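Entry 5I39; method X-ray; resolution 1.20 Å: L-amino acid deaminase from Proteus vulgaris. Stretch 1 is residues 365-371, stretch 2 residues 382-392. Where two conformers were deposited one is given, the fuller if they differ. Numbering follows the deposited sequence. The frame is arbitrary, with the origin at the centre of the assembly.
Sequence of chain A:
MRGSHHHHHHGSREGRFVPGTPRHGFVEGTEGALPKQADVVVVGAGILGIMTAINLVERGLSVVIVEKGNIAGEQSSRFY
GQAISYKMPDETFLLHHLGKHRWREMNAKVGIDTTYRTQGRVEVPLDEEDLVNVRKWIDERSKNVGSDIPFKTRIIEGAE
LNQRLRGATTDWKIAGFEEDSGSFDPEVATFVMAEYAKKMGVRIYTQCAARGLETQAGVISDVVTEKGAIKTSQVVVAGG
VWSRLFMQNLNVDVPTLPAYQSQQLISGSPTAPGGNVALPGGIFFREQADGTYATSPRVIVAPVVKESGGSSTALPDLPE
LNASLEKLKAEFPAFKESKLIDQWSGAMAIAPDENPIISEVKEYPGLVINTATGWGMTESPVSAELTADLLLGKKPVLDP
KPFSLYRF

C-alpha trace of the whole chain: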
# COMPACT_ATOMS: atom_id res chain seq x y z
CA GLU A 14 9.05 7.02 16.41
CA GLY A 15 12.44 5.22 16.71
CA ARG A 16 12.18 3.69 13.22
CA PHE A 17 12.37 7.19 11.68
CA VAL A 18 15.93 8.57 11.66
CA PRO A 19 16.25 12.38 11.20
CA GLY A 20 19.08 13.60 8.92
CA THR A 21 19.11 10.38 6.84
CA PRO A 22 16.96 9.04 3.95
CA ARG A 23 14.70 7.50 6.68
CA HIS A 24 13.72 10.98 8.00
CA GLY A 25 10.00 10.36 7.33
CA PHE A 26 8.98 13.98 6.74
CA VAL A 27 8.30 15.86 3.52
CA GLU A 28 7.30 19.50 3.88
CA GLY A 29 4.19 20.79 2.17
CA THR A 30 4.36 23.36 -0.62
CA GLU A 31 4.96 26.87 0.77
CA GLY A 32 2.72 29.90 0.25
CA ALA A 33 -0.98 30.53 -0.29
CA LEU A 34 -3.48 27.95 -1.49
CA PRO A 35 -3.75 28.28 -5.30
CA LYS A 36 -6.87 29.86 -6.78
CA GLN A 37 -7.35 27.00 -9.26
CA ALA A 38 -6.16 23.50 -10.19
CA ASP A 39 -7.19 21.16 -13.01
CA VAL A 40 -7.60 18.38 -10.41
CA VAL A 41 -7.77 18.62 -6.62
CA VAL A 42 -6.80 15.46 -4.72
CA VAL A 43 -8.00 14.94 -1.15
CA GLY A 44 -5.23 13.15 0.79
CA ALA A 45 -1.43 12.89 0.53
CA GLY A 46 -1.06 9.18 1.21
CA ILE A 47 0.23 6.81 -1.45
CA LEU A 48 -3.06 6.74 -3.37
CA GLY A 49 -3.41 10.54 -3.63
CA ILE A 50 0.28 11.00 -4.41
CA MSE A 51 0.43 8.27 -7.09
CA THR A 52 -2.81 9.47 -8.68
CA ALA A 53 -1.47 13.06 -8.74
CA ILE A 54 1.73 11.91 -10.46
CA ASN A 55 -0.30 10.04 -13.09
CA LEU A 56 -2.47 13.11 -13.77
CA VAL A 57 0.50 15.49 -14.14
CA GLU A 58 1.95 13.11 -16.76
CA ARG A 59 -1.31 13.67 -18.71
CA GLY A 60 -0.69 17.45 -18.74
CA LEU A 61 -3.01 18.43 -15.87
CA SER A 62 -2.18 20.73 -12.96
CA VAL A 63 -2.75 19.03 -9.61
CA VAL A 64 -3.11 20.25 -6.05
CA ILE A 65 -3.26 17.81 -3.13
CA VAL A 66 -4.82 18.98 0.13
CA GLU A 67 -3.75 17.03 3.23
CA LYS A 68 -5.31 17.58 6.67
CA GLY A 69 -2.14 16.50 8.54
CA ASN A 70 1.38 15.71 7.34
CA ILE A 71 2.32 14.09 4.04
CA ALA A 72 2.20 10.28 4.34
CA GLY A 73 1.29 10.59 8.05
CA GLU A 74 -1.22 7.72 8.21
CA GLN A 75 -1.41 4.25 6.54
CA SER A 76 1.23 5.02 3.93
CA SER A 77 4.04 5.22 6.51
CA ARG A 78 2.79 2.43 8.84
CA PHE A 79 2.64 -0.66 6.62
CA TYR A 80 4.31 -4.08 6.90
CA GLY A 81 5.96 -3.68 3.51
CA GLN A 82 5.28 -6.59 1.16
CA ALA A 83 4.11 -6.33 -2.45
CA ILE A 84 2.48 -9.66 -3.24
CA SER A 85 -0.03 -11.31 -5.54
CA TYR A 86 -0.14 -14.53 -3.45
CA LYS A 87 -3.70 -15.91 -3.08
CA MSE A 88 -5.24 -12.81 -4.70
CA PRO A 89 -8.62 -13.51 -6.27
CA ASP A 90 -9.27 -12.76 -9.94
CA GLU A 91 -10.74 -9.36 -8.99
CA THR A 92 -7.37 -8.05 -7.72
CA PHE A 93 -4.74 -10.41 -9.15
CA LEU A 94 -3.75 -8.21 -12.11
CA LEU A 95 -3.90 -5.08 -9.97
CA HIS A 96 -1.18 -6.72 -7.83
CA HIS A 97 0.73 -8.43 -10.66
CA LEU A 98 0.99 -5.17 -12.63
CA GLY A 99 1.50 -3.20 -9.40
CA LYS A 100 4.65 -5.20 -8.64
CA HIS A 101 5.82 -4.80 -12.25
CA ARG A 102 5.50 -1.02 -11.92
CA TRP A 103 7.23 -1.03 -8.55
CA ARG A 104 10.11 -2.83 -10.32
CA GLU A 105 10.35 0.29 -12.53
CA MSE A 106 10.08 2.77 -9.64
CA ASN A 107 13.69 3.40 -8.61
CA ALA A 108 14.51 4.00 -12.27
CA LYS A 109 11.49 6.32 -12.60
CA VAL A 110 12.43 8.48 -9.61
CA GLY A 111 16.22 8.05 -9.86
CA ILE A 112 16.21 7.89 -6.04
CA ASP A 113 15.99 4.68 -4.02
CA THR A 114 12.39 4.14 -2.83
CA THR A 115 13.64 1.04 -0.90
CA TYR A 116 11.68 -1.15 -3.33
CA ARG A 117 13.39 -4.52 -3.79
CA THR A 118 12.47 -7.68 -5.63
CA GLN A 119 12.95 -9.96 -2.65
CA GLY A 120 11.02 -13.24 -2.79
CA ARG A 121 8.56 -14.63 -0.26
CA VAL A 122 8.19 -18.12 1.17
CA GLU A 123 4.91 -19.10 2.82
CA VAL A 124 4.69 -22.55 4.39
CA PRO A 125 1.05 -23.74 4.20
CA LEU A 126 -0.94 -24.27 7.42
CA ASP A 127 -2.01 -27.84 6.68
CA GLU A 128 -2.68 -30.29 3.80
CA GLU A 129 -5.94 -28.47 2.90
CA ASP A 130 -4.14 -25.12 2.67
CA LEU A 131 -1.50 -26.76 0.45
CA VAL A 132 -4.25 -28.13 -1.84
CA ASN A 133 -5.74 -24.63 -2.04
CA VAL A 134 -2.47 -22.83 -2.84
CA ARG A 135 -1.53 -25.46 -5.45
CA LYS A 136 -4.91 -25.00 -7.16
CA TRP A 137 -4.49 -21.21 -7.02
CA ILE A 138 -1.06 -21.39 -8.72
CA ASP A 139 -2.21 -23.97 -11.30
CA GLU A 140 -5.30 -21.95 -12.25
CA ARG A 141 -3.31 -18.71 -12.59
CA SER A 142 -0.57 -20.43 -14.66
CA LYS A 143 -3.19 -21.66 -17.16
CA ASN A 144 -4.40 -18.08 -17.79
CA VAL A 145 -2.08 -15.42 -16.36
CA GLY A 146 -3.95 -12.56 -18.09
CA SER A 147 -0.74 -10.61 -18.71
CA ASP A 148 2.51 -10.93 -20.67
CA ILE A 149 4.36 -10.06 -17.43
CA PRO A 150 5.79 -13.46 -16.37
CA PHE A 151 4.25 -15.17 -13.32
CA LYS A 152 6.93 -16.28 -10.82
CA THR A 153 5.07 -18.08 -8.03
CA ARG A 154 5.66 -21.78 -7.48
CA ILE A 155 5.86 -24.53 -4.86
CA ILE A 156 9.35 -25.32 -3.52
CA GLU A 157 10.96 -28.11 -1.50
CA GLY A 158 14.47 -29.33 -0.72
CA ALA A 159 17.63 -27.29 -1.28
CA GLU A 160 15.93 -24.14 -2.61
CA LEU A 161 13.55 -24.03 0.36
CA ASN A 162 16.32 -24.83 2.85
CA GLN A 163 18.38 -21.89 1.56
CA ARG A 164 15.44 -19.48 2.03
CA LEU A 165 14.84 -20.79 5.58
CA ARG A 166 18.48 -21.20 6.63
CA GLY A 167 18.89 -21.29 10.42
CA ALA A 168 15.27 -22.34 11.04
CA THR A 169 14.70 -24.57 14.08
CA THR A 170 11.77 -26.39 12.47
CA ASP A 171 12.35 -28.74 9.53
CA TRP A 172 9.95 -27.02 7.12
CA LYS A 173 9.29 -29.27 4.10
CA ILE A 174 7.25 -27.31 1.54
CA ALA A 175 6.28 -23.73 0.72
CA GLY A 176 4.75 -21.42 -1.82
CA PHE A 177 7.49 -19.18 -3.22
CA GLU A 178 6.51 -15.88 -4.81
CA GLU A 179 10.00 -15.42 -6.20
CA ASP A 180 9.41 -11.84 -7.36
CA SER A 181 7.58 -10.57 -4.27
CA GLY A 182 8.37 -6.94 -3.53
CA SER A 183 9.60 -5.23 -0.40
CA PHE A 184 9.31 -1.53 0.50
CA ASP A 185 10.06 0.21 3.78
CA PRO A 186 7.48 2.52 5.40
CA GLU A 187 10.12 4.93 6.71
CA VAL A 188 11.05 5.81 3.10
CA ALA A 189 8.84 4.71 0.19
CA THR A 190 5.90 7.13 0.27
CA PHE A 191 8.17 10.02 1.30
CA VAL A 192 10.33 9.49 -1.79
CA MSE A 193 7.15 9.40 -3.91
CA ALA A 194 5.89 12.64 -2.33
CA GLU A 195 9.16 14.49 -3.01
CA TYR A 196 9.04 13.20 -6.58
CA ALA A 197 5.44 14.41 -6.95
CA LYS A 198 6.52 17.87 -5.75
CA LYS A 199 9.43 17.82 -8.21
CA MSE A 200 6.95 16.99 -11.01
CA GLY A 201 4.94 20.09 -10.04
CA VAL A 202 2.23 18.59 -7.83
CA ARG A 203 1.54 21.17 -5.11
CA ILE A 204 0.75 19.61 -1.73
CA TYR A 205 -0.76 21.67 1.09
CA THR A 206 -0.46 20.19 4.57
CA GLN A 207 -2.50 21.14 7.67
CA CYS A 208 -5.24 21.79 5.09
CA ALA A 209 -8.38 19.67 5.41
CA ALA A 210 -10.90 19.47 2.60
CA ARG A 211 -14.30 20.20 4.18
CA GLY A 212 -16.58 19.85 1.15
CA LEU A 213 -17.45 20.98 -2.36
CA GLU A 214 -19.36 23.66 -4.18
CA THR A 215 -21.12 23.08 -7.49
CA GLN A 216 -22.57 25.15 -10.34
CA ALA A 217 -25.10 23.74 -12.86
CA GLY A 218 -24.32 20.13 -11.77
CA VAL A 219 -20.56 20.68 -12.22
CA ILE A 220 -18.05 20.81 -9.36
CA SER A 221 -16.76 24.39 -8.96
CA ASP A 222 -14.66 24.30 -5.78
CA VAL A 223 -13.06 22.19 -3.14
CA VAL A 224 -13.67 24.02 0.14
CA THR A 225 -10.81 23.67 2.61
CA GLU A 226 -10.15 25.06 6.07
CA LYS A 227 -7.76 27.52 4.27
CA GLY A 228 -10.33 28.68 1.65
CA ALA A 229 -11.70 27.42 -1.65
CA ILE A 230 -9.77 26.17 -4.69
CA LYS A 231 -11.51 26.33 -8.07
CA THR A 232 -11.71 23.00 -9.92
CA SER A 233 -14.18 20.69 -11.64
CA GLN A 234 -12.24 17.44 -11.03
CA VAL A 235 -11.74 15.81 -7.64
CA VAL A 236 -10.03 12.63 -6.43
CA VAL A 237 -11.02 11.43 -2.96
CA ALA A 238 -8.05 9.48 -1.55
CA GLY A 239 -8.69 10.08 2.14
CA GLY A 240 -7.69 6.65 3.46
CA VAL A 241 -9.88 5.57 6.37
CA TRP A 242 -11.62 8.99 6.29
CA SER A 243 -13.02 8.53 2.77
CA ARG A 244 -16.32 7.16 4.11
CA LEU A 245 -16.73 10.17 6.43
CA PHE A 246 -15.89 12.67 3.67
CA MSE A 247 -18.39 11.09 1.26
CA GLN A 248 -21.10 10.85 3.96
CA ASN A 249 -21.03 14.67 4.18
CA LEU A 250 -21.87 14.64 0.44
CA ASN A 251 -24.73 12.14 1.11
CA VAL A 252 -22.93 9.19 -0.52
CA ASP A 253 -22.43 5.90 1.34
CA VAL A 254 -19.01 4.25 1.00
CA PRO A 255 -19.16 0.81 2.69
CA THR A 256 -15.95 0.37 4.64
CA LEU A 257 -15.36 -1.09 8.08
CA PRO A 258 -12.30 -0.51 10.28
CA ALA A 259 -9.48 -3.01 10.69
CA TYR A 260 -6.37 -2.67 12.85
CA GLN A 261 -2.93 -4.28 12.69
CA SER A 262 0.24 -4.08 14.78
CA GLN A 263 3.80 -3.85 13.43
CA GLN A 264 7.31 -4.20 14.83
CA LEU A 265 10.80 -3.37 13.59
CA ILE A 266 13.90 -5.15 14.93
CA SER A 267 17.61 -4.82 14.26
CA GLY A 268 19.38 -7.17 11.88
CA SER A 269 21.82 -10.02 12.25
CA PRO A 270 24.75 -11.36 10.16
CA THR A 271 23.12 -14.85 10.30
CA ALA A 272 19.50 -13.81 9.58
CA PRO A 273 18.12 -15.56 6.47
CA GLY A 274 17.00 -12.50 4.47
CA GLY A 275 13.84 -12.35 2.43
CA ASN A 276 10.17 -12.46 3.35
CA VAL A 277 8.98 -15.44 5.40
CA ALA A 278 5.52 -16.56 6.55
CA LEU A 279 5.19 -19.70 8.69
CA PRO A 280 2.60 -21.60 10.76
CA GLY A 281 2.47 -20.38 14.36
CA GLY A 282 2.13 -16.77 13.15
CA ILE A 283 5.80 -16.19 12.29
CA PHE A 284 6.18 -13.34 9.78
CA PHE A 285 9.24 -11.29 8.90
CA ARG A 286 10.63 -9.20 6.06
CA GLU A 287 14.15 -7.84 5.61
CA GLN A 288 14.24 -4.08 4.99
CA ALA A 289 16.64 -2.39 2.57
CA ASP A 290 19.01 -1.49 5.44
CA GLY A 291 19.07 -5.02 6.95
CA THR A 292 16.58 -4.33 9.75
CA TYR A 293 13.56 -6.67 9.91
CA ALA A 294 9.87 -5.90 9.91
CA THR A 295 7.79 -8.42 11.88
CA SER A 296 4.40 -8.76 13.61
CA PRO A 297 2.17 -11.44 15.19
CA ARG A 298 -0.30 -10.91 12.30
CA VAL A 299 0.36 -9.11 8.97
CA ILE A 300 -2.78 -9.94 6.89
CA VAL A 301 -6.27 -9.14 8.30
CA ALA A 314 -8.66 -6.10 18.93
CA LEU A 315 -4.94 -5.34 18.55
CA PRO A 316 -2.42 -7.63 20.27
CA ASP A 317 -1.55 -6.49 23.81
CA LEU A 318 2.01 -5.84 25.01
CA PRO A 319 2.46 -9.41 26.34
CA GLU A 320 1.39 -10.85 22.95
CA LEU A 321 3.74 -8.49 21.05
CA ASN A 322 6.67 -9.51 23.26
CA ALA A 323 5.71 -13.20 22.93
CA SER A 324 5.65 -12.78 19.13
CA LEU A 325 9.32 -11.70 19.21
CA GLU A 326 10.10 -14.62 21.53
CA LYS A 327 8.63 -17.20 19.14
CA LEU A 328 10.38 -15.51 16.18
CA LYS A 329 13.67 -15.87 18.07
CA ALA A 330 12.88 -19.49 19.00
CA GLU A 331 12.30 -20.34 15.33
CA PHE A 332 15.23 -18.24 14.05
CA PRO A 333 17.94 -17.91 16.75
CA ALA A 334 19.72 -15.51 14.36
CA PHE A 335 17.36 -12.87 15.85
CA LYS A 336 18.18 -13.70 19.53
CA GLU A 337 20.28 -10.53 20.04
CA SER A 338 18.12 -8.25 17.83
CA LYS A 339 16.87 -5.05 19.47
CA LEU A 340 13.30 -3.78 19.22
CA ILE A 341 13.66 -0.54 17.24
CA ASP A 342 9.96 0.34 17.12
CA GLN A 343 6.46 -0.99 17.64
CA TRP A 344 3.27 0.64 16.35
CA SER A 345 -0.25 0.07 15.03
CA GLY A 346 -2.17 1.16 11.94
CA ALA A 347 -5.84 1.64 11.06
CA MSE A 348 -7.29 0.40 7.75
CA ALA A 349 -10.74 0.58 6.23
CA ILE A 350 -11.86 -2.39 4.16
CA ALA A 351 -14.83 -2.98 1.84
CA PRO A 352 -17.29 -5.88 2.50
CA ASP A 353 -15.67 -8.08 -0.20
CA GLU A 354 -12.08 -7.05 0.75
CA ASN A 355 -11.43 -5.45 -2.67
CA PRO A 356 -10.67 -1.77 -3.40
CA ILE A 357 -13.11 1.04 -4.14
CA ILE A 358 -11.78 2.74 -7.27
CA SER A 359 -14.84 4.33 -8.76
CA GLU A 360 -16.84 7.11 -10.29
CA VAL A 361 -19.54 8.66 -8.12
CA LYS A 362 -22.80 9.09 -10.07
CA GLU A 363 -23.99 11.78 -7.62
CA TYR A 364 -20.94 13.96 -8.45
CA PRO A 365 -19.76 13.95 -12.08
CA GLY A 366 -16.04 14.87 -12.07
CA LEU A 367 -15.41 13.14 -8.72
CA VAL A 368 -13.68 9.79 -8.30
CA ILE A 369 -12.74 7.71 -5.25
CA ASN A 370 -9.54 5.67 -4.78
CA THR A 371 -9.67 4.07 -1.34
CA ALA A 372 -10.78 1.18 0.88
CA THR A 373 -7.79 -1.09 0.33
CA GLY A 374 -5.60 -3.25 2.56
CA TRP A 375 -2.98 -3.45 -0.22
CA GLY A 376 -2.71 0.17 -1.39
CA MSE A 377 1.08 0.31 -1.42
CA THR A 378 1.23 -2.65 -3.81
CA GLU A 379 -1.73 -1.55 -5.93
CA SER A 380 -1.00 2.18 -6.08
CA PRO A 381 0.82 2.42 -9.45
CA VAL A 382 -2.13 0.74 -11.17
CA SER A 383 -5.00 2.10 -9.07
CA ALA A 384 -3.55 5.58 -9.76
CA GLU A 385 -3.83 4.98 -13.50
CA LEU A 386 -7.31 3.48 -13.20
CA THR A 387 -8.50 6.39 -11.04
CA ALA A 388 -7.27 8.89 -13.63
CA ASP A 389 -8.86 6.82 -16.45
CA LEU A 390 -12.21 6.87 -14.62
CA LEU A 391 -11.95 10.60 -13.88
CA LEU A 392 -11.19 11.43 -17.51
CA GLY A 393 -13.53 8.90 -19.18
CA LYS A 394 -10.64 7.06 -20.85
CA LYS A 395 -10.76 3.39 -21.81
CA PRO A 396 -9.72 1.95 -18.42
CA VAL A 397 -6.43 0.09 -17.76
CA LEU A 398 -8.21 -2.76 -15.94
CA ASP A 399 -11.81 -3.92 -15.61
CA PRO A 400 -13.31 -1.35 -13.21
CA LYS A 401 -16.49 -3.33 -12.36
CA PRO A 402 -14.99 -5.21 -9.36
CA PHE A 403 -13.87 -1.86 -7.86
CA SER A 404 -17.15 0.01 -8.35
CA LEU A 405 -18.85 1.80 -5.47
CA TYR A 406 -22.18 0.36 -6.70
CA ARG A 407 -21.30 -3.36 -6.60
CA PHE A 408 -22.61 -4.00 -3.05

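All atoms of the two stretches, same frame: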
# COMPACT_ATOMS: atom_id res chain seq x y z
N PRO A 365 -20.59 13.98 -10.88
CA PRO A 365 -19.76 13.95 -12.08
C PRO A 365 -18.49 14.79 -11.89
O PRO A 365 -18.56 15.89 -11.34
CB PRO A 365 -20.67 14.56 -13.15
CG PRO A 365 -22.04 14.23 -12.70
CD PRO A 365 -22.00 14.29 -11.20
N GLY A 366 -17.35 14.24 -12.30
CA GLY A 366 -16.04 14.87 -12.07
C GLY A 366 -15.36 14.48 -10.77
O GLY A 366 -14.25 14.94 -10.51
N LEU A 367 -16.00 13.63 -9.96
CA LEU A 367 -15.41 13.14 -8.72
C LEU A 367 -15.18 11.64 -8.80
O LEU A 367 -16.07 10.89 -9.21
CB LEU A 367 -16.31 13.47 -7.52
CG LEU A 367 -15.70 13.16 -6.14
CD1 LEU A 367 -16.10 14.20 -5.11
CD2 LEU A 367 -16.06 11.77 -5.65
N VAL A 368 -13.99 11.21 -8.40
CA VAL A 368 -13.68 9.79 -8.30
C VAL A 368 -13.11 9.50 -6.92
O VAL A 368 -12.61 10.39 -6.24
CB VAL A 368 -12.72 9.31 -9.41
CG1 VAL A 368 -13.39 9.45 -10.78
CG2 VAL A 368 -11.41 10.08 -9.39
N ILE A 369 -13.20 8.22 -6.55
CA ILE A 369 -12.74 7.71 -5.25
C ILE A 369 -11.67 6.66 -5.51
O ILE A 369 -11.84 5.82 -6.39
CB ILE A 369 -13.89 7.03 -4.46
CG1 ILE A 369 -14.95 8.06 -4.03
CG2 ILE A 369 -13.35 6.29 -3.23
CD1 ILE A 369 -16.25 7.44 -3.55
N ASN A 370 -10.58 6.70 -4.74
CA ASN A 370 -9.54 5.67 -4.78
C ASN A 370 -9.18 5.37 -3.33
O ASN A 370 -8.40 6.10 -2.72
CB ASN A 370 -8.32 6.16 -5.56
CG ASN A 370 -7.24 5.10 -5.72
OD1 ASN A 370 -7.43 3.94 -5.35
ND2 ASN A 370 -6.10 5.49 -6.29
N THR A 371 -9.76 4.31 -2.78
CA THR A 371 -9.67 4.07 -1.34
C THR A 371 -10.04 2.63 -0.97
O THR A 371 -10.15 1.75 -1.83
CB THR A 371 -10.54 5.12 -0.59
OG1 THR A 371 -10.07 5.29 0.75
CG2 THR A 371 -12.02 4.74 -0.56
N VAL A 382 -1.05 1.10 -10.26
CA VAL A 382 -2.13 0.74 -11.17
C VAL A 382 -3.44 1.40 -10.77
O VAL A 382 -4.16 1.89 -11.64
CB VAL A 382 -2.28 -0.79 -11.29
CG1 VAL A 382 -3.34 -1.14 -12.33
CG2 VAL A 382 -0.96 -1.44 -11.68
N SER A 383 -3.77 1.42 -9.48
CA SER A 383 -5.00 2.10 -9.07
C SER A 383 -4.93 3.60 -9.36
O SER A 383 -5.95 4.20 -9.66
CB SER A 383 -5.38 1.81 -7.62
OG SER A 383 -4.42 2.30 -6.72
N ALA A 384 -3.73 4.18 -9.33
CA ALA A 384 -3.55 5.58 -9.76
C ALA A 384 -3.96 5.78 -11.21
O ALA A 384 -4.71 6.71 -11.54
CB ALA A 384 -2.10 6.00 -9.58
N GLU A 385 -3.47 4.91 -12.09
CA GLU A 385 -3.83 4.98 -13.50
C GLU A 385 -5.33 4.78 -13.71
O GLU A 385 -5.95 5.53 -14.47
CB GLU A 385 -3.05 3.97 -14.33
CG GLU A 385 -3.33 4.09 -15.82
CD GLU A 385 -2.56 3.13 -16.69
OE1 GLU A 385 -1.77 2.33 -16.16
OE2 GLU A 385 -2.76 3.16 -17.92
N LEU A 386 -5.89 3.76 -13.07
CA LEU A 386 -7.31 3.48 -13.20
C LEU A 386 -8.17 4.65 -12.71
O LEU A 386 -9.16 5.00 -13.34
CB LEU A 386 -7.70 2.19 -12.47
CG LEU A 386 -9.18 1.79 -12.58
CD1 LEU A 386 -9.64 1.63 -14.03
CD2 LEU A 386 -9.41 0.51 -11.80
N THR A 387 -7.77 5.25 -11.59
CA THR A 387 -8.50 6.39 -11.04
C THR A 387 -8.52 7.54 -12.04
O THR A 387 -9.57 8.15 -12.27
CB THR A 387 -7.86 6.84 -9.71
OG1 THR A 387 -7.97 5.78 -8.76
CG2 THR A 387 -8.55 8.06 -9.16
N ALA A 388 -7.36 7.84 -12.62
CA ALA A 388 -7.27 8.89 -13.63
C ALA A 388 -8.10 8.54 -14.88
O ALA A 388 -8.79 9.40 -15.42
CB ALA A 388 -5.82 9.15 -14.00
N ASP A 389 -8.05 7.27 -15.31
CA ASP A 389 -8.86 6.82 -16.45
C ASP A 389 -10.35 7.06 -16.18
O ASP A 389 -11.07 7.57 -17.04
CB ASP A 389 -8.66 5.32 -16.73
CG ASP A 389 -7.27 4.97 -17.22
OD1 ASP A 389 -6.53 5.87 -17.68
OD2 ASP A 389 -6.93 3.77 -17.16
N LEU A 390 -10.81 6.69 -14.99
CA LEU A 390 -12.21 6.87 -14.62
C LEU A 390 -12.59 8.35 -14.55
O LEU A 390 -13.64 8.74 -15.05
CB LEU A 390 -12.52 6.19 -13.30
CG LEU A 390 -12.47 4.66 -13.30
CD1 LEU A 390 -12.67 4.13 -11.89
CD2 LEU A 390 -13.51 4.05 -14.23
N LEU A 391 -11.72 9.16 -13.96
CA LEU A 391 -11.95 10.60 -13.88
C LEU A 391 -12.12 11.23 -15.26
O LEU A 391 -13.01 12.05 -15.48
CB LEU A 391 -10.79 11.28 -13.15
CG LEU A 391 -10.86 12.81 -12.99
CD1 LEU A 391 -12.04 13.21 -12.11
CD2 LEU A 391 -9.55 13.34 -12.43
N LEU A 392 -11.27 10.81 -16.19
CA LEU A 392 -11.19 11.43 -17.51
C LEU A 392 -12.05 10.75 -18.57
O LEU A 392 -12.13 11.24 -19.70
CB LEU A 392 -9.72 11.50 -17.94
CG LEU A 392 -8.81 12.27 -16.97
CD1 LEU A 392 -7.35 12.14 -17.38
CD2 LEU A 392 -9.20 13.74 -16.86
O HOH W 1 -3.29 5.28 -6.57

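Packing of strand 367-371 against helix 382-392 in L-amino acid deaminase from Proteus vulgaris. The two elements run nearly antiparallel, with 163° between their N-to-C directions and a closest approach of 8.1 Å between their axes, so that the start of the strand lies beside the end of the helix: the CA atoms of Val368 and Leu391 are 5.9 Å apart, and those of Asn370 and Thr387 6.4 Å. The contact is small, burying 352 Å² over both sides, and no direct hydrogen bond crosses it. Strand side chains alternate: Val368 and Asn370 direct their CA-to-CB bonds toward the helix, whereas Leu367 and Ile369 direct theirs away and make no contact with it.

Val368 gives up the most surface, 89 Å², and its two methyls, CG1 and CG2, both lie against Leu391, each 4.0 Å from Leu391 CB. With chi1 at -64° (m), Val368 CG1 reaches the last turn, where it lies 3.6 Å from Leu391 CA; the same methyl is 4.2 Å from Leu390 CB. CG2 also meets the methyl of Thr387, with Val368 CG2 and Thr387 CG2 3.5 Å apart. The valine packs against helix backbone as well as side chains, at a level where the CA atoms of Val368 and Leu391 are 5.9 Å apart.

Asn370, next in size at 70 Å², brings a polar group to the helix earlier along its length, at Ser383, Ala384 and Thr387. Its side chain (chi1 t) places ND2 3.1 Å from Thr387 OG1, but the angle is too poor for a hydrogen bond. The threonine hydroxyl is engaged within its own helix: Thr387 OG1 donates to Ser383 O at 2.7 Å, the carbonyl that also accepts from Thr387 N at 2.9 Å. Chi1 of Thr387 near -63° (m) allows this, and leaves CG2 free to meet Val368, so that one residue touches both inward-facing strand side chains. Asn370 ND2 is also 3.6 Å from Ser383 OG, a gap bridged by water 1. The amide donates a weak hydrogen bond to this water, 2.8 Å from Asn370 ND2, and the water is hydrogen-bonded to the serine hydroxyl, 3.2 Å from Ser383 OG. The polar link between the elements therefore runs through solvent, while ND2 is also hydrogen-bonded elsewhere in the structure.

Leu391 covers 59 Å² at the other end. Its CA-to-CB bond points sideways, yet chi1 t and chi2 p bring the end of the side chain nearer the strand, and CD1 lies 3.2 Å from Gly366 O, a close approach of a methyl to a carbonyl oxygen. Gly366 has phi/psi of 91/-1°, where a CB would be jammed against the carbonyl O of Pro365; this backbone geometry by itself calls for glycine. An ideal CB there would point away from the helix and stay 5.2 Å from Leu391 CD1, so the leucine is not what excludes a side chain.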